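Local coordinates for hydroxyethylphosphonate dioxygenase (Streptomyces albus, PDB 6B9R) that oxidatively cleaves the carbon-carbon bond of 2-hydroxyethylphosphonate to hydroxymethylphosphonate and formate, using a non-haem iron centre and dioxygen, at the interface of chains A and B. Coordinates in Å, arbitrary orientation; residue numbers count along the deposited sequence, not the author numbering. Chains: chain A/B, Hydroxyethylphosphonate dioxygenase.

Contact 1: the interface of chains A and B. Residues chain A 279, 293, 297-298; chain B 279, 283, 292-293, 297.
The Cro/C1-type helix-turn-helix domains of the two chains meet here on a two-fold axis, through the N-terminal ends of helices A:279-288 and B:279-289 and the 3-10 turns 293-296. At the centre the indoles of A:Trp279 and B:Trp279 lie face to face, their planes 2° apart and their six-membered ring centroids 4.1 Å from each other. Both have CG anti to the carbonyl carbon (chi1 -66° and -68°), which, with matching second torsions, lays the two rings over one another about the axis, CE3 of A:Trp279 3.4 Å from CE3 of B:Trp279. Each CB caps the five-membered ring opposite; CB of A:Trp279 sits 3.5 Å from the centroid of the B:Trp279 five-membered ring. Beyond the benzo edges, A:Trp279 CH2 and B:Val293 CG1 come tip to tip at 3.8 Å, and CD1 of A:Leu297 meets CD1 of B:Leu297 at 3.8 Å, the two leucines crossing nearly at right angles. An alanine at A:Trp279 takes away the indole and so the stack, and would probably leave B:Trp279 and B:Val293 poorly packed and the joint weaker. Water handles the polar rim: A:Trp279 NE1 reaches water 2, in the ring plane, at 2.9 Å, and that water also contacts the B:Ser283 hydroxyl. Water 1 likewise bridges B:Ser292 OG and the carbonyl of A:Val298. With no direct polar bond across it, this patch joins the two helical domains by apolar packing and probably helps hold the dimer together.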
loop_
_atom_site.group_PDB
_atom_site.type_symbol
_atom_site.label_atom_id
_atom_site.label_comp_id
_atom_site.label_asym_id
_atom_site.label_seq_id
_atom_site.Cartn_x
_atom_site.Cartn_y
_atom_site.Cartn_z
ATOM N N TRP A 279 7.857 -16.094 22.105
ATOM C CA TRP A 279 6.749 -15.141 22.218
ATOM C C TRP A 279 6.945 -14.099 23.315
ATOM O O TRP A 279 6.721 -12.905 23.048
ATOM C CB TRP A 279 5.418 -15.891 22.416
ATOM C CG TRP A 279 5.027 -16.697 21.221
ATOM C CD1 TRP A 279 4.888 -18.055 21.158
ATOM C CD2 TRP A 279 4.777 -16.206 19.896
ATOM N NE1 TRP A 279 4.546 -18.438 19.883
ATOM C CE2 TRP A 279 4.473 -17.322 19.089
ATOM C CE3 TRP A 279 4.773 -14.934 19.316
ATOM C CZ2 TRP A 279 4.170 -17.205 17.733
ATOM C CZ3 TRP A 279 4.468 -14.819 17.969
ATOM C CH2 TRP A 279 4.177 -15.952 17.194
ATOM N N VAL A 293 3.731 -6.743 18.013
ATOM C CA VAL A 293 4.418 -7.991 17.686
ATOM C C VAL A 293 4.238 -8.323 16.212
ATOM O O VAL A 293 5.122 -8.916 15.585
ATOM C CB VAL A 293 3.908 -9.131 18.597
ATOM C CG1 VAL A 293 4.434 -10.481 18.126
ATOM C CG2 VAL A 293 4.305 -8.878 20.041
ATOM N N LEU A 297 7.181 -10.188 12.981
ATOM C CA LEU A 297 6.928 -11.490 12.380
ATOM C C LEU A 297 7.044 -11.385 10.864
ATOM O O LEU A 297 6.626 -10.389 10.272
ATOM C CB LEU A 297 5.542 -12.007 12.761
ATOM C CG LEU A 297 5.327 -12.343 14.237
ATOM C CD1 LEU A 297 3.934 -12.931 14.418
ATOM C CD2 LEU A 297 6.389 -13.333 14.706
ATOM N N VAL A 298 7.620 -12.408 10.244
ATOM C CA VAL A 298 7.876 -12.429 8.810
ATOM C C VAL A 298 7.147 -13.633 8.232
ATOM O O VAL A 298 7.279 -14.734 8.766
ATOM C CB VAL A 298 9.379 -12.506 8.482
ATOM C CG1 VAL A 298 9.611 -12.351 6.985
ATOM C CG2 VAL A 298 10.149 -11.447 9.254
ATOM N N TRP B 279 -0.899 -17.915 22.500
ATOM C CA TRP B 279 0.068 -18.101 21.416
ATOM C C TRP B 279 -0.046 -19.470 20.752
ATOM O O TRP B 279 -0.044 -19.522 19.509
ATOM C CB TRP B 279 1.500 -17.839 21.917
ATOM C CG TRP B 279 1.760 -16.387 22.279
ATOM C CD1 TRP B 279 2.056 -15.889 23.518
ATOM C CD2 TRP B 279 1.722 -15.259 21.392
ATOM N NE1 TRP B 279 2.210 -14.512 23.451
ATOM C CE2 TRP B 279 2.011 -14.109 22.158
ATOM C CE3 TRP B 279 1.473 -15.112 20.021
ATOM C CZ2 TRP B 279 2.053 -12.826 21.598
ATOM C CZ3 TRP B 279 1.524 -13.837 19.468
ATOM C CH2 TRP B 279 1.812 -12.716 20.258
ATOM N N SER B 283 -0.952 -19.906 16.764
ATOM C CA SER B 283 -0.158 -20.721 15.850
ATOM C C SER B 283 -1.013 -21.768 15.138
ATOM O O SER B 283 -0.848 -21.988 13.933
ATOM C CB SER B 283 0.991 -21.398 16.602
ATOM O OG SER B 283 1.965 -20.435 16.979
ATOM N N SER B 292 0.673 -16.527 8.080
ATOM C CA SER B 292 1.537 -16.278 9.224
ATOM C C SER B 292 0.701 -15.826 10.418
ATOM O O SER B 292 -0.342 -15.181 10.259
ATOM C CB SER B 292 2.568 -15.202 8.861
ATOM O OG SER B 292 3.278 -14.712 9.989
ATOM N N VAL B 293 1.180 -16.138 11.632
ATOM C CA VAL B 293 0.552 -15.585 12.834
ATOM C C VAL B 293 0.481 -14.061 12.752
ATOM O O VAL B 293 -0.432 -13.436 13.315
ATOM C CB VAL B 293 1.307 -16.068 14.098
ATOM C CG1 VAL B 293 0.867 -15.304 15.343
ATOM C CG2 VAL B 293 1.071 -17.549 14.308
ATOM N N LEU B 297 -2.589 -10.927 14.237
ATOM C CA LEU B 297 -2.253 -9.904 15.214
ATOM C C LEU B 297 -2.655 -8.543 14.678
ATOM O O LEU B 297 -2.887 -8.367 13.481
ATOM C CB LEU B 297 -0.760 -9.928 15.547
ATOM C CG LEU B 297 -0.345 -11.268 16.170
ATOM C CD1 LEU B 297 1.131 -11.273 16.441
ATOM C CD2 LEU B 297 -1.124 -11.519 17.469
HETATM O O HOH W 1 5.526 -16.153 10.258
HETATM O O HOH W 2 3.642 -20.986 18.744
#

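Contact 2: the interface of chains A and B. Residues chain A 103, 146-149, 187; chain B 29, 441, 447-450.
This is a tail-to-active-site interface: the C-terminal residues of chain B lie against the iron-binding face of the chain A cupin-type dioxygenase domain, tying one subunit's catalytic pocket to its partner in the deposited dimer. The loop A:146-149 ends in A:His149, a ligand of the iron. A:Lys147 is gripped through backbone and side chain alike. Its N-H points almost straight (175° at H) at the B:Trp449 carbonyl, N to O 3.0 Å, arriving above the carbonyl plane. Beyond CG the chain runs extended, its CD 3.5 Å from B:Arg447 CD, and carries NZ to the carbonyl O of B:Leu448 at 3.2 Å. B:Arg441, bent at chi3, turns its guanidinium end-on to the same loop: NH1 and NH2 both bond the A:Gly148 carbonyl, NH1 at 2.9 Å from its O, while NH2 also reaches the A:Lys147 O at 2.8 Å. The A:Phe187 ring is turned 61° from that guanidinium and sets CE1 over the centre of one face; B:Arg447 CD sits toward the rim of the other, so the group is flanked on both faces. Within chain A, the amide OD1 of A:Asn146 takes the A:Gly148 N-H at 2.8 Å and braces the loop. At the substrate side, A:Arg103, extended from CG to NE, crosses B:Tyr450 obliquely, guanidinium and ring 13° apart, its NH2 3.3 Å from B:Tyr450 CB. The B:Tyr450 ring turns its CD1 edge onto the centre of one face of the B:Trp449 indole, with B:Lys29 CD near the rim of the opposite face. B:Lys29 NZ ends near the A:His149 imidazole, 4.0 Å from NE2, where a positive charge could influence the pocket's electrostatics.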
loop_
_atom_site.group_PDB
_atom_site.type_symbol
_atom_site.label_atom_id
_atom_site.label_comp_id
_atom_site.label_asym_id
_atom_site.label_seq_id
_atom_site.Cartn_x
_atom_site.Cartn_y
_atom_site.Cartn_z
ATOM N N ARG A 103 4.275 -18.964 -31.700
ATOM C CA ARG A 103 5.614 -19.085 -31.151
ATOM C C ARG A 103 6.278 -20.284 -31.794
ATOM O O ARG A 103 5.657 -21.343 -31.939
ATOM C CB ARG A 103 5.605 -19.268 -29.628
ATOM C CG ARG A 103 5.062 -18.102 -28.823
ATOM C CD ARG A 103 5.185 -18.419 -27.344
ATOM N NE ARG A 103 4.563 -17.418 -26.480
ATOM C CZ ARG A 103 4.566 -17.493 -25.154
ATOM N NH1 ARG A 103 5.158 -18.526 -24.558
ATOM N NH2 ARG A 103 3.983 -16.544 -24.425
ATOM N N ASN A 146 7.995 -18.119 -22.002
ATOM C CA ASN A 146 7.946 -16.672 -21.887
ATOM C C ASN A 146 9.160 -16.198 -21.090
ATOM O O ASN A 146 10.009 -16.988 -20.668
ATOM C CB ASN A 146 6.613 -16.201 -21.287
ATOM C CG ASN A 146 6.438 -16.563 -19.806
ATOM O OD1 ASN A 146 7.402 -16.773 -19.069
ATOM N ND2 ASN A 146 5.184 -16.616 -19.367
ATOM N N LYS A 147 9.247 -14.889 -20.885
ATOM C CA LYS A 147 10.355 -14.288 -20.163
ATOM C C LYS A 147 10.028 -14.053 -18.702
ATOM O O LYS A 147 10.841 -13.461 -17.982
ATOM C CB LYS A 147 10.748 -12.970 -20.832
ATOM C CG LYS A 147 10.995 -13.110 -22.325
ATOM C CD LYS A 147 11.388 -11.775 -22.955
ATOM C CE LYS A 147 11.529 -11.875 -24.468
ATOM N NZ LYS A 147 11.322 -10.538 -25.102
ATOM N N GLY A 148 8.858 -14.498 -18.252
ATOM C CA GLY A 148 8.365 -14.127 -16.946
ATOM C C GLY A 148 7.762 -12.738 -16.998
ATOM O O GLY A 148 8.117 -11.928 -17.859
ATOM N N HIS A 149 6.839 -12.451 -16.088
ATOM C CA HIS A 149 6.138 -11.179 -16.085
ATOM C C HIS A 149 5.923 -10.737 -14.643
ATOM O O HIS A 149 5.934 -11.553 -13.712
ATOM C CB HIS A 149 4.808 -11.279 -16.849
ATOM C CG HIS A 149 3.963 -12.451 -16.452
ATOM N ND1 HIS A 149 3.451 -12.604 -15.181
ATOM C CD2 HIS A 149 3.536 -13.524 -17.161
ATOM C CE1 HIS A 149 2.752 -13.724 -15.123
ATOM N NE2 HIS A 149 2.780 -14.295 -16.314
ATOM N N PHE A 187 7.941 -12.690 -12.339
ATOM C CA PHE A 187 9.068 -12.874 -13.257
ATOM C C PHE A 187 9.588 -14.312 -13.310
ATOM O O PHE A 187 10.689 -14.560 -13.818
ATOM C CB PHE A 187 10.205 -11.902 -12.925
ATOM C CG PHE A 187 9.831 -10.470 -13.122
ATOM C CD1 PHE A 187 9.597 -9.976 -14.398
ATOM C CD2 PHE A 187 9.691 -9.622 -12.039
ATOM C CE1 PHE A 187 9.245 -8.660 -14.595
ATOM C CE2 PHE A 187 9.346 -8.297 -12.230
ATOM C CZ PHE A 187 9.113 -7.820 -13.514
ATOM N N LYS B 29 -1.707 -8.989 -22.114
ATOM C CA LYS B 29 -1.397 -9.907 -23.215
ATOM C C LYS B 29 -1.715 -9.284 -24.576
ATOM O O LYS B 29 -2.267 -9.937 -25.465
ATOM C CB LYS B 29 -2.127 -11.239 -23.047
ATOM C CG LYS B 29 -1.970 -11.855 -21.663
ATOM C CD LYS B 29 -0.524 -12.263 -21.397
ATOM C CE LYS B 29 -0.361 -12.858 -20.011
ATOM N NZ LYS B 29 1.041 -13.333 -19.799
ATOM N N ARG B 441 13.819 -5.057 -14.174
ATOM C CA ARG B 441 12.567 -5.112 -14.928
ATOM C C ARG B 441 11.400 -4.558 -14.124
ATOM O O ARG B 441 10.461 -3.984 -14.693
ATOM C CB ARG B 441 12.258 -6.556 -15.334
ATOM C CG ARG B 441 13.051 -7.075 -16.519
ATOM C CD ARG B 441 12.543 -8.464 -16.928
ATOM N NE ARG B 441 11.260 -8.403 -17.630
ATOM C CZ ARG B 441 10.502 -9.468 -17.881
ATOM N NH1 ARG B 441 9.347 -9.349 -18.526
ATOM N NH2 ARG B 441 10.906 -10.660 -17.475
ATOM N N ARG B 447 11.013 -5.290 -22.098
ATOM C CA ARG B 447 10.875 -6.323 -23.114
ATOM C C ARG B 447 9.431 -6.788 -23.202
ATOM O O ARG B 447 8.666 -6.668 -22.243
ATOM C CB ARG B 447 11.786 -7.518 -22.801
ATOM C CG ARG B 447 11.456 -8.217 -21.491
ATOM C CD ARG B 447 12.602 -9.089 -21.001
ATOM N NE ARG B 447 13.669 -8.288 -20.409
ATOM C CZ ARG B 447 14.723 -8.797 -19.779
ATOM N NH1 ARG B 447 14.851 -10.115 -19.655
ATOM N NH2 ARG B 447 15.645 -7.991 -19.266
ATOM N N LEU B 448 9.072 -7.298 -24.376
ATOM C CA LEU B 448 7.823 -8.028 -24.549
ATOM C C LEU B 448 7.817 -9.237 -23.619
ATOM O O LEU B 448 8.871 -9.773 -23.266
ATOM C CB LEU B 448 7.680 -8.457 -26.014
ATOM C CG LEU B 448 6.311 -8.836 -26.572
ATOM C CD1 LEU B 448 5.399 -7.611 -26.621
ATOM C CD2 LEU B 448 6.461 -9.450 -27.955
ATOM N N TRP B 449 6.620 -9.673 -23.205
ATOM C CA TRP B 449 6.574 -10.731 -22.194
ATOM C C TRP B 449 6.979 -12.096 -22.742
ATOM O O TRP B 449 7.214 -13.010 -21.948
ATOM C CB TRP B 449 5.181 -10.809 -21.538
ATOM C CG TRP B 449 4.115 -11.566 -22.289
ATOM C CD1 TRP B 449 3.752 -12.874 -22.105
ATOM C CD2 TRP B 449 3.243 -11.051 -23.310
ATOM N NE1 TRP B 449 2.727 -13.210 -22.967
ATOM C CE2 TRP B 449 2.398 -12.108 -23.715
ATOM C CE3 TRP B 449 3.104 -9.800 -23.932
ATOM C CZ2 TRP B 449 1.426 -11.950 -24.705
ATOM C CZ3 TRP B 449 2.146 -9.653 -24.925
ATOM C CH2 TRP B 449 1.320 -10.718 -25.299
ATOM N N TYR B 450 7.099 -12.246 -24.059
ATOM C CA TYR B 450 7.545 -13.502 -24.653
ATOM C C TYR B 450 8.496 -13.198 -25.815
ATOM O O TYR B 450 8.627 -12.043 -26.226
ATOM C CB TYR B 450 6.354 -14.334 -25.137
ATOM C CG TYR B 450 5.652 -13.716 -26.322
ATOM C CD1 TYR B 450 4.734 -12.684 -26.153
ATOM C CD2 TYR B 450 5.932 -14.141 -27.611
ATOM C CE1 TYR B 450 4.104 -12.103 -27.240
ATOM C CE2 TYR B 450 5.309 -13.568 -28.706
ATOM C CZ TYR B 450 4.396 -12.549 -28.514
ATOM O OH TYR B 450 3.777 -11.980 -29.603
ATOM O OXT TYR B 450 9.154 -14.080 -26.375
#

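The centres of the C-alpha atoms of contact 1 and contact 2 lie about 36 Å apart, and the two have no residue in common. Contact 1 straddles the two-fold axis and pairs equivalent elements, whereas contact 2 is asymmetric within itself, matching loops and a strand end around the active site of one chain with the C-terminal tail and an N-terminal-region lysine of the other; its twin with the chains exchanged serves the second active site. Together they show chains that are joined at their helical domains and also place C-terminal tails beside one another's active sites. The dimer may thus help shape both active sites, although the structure alone does not show that the two sites communicate.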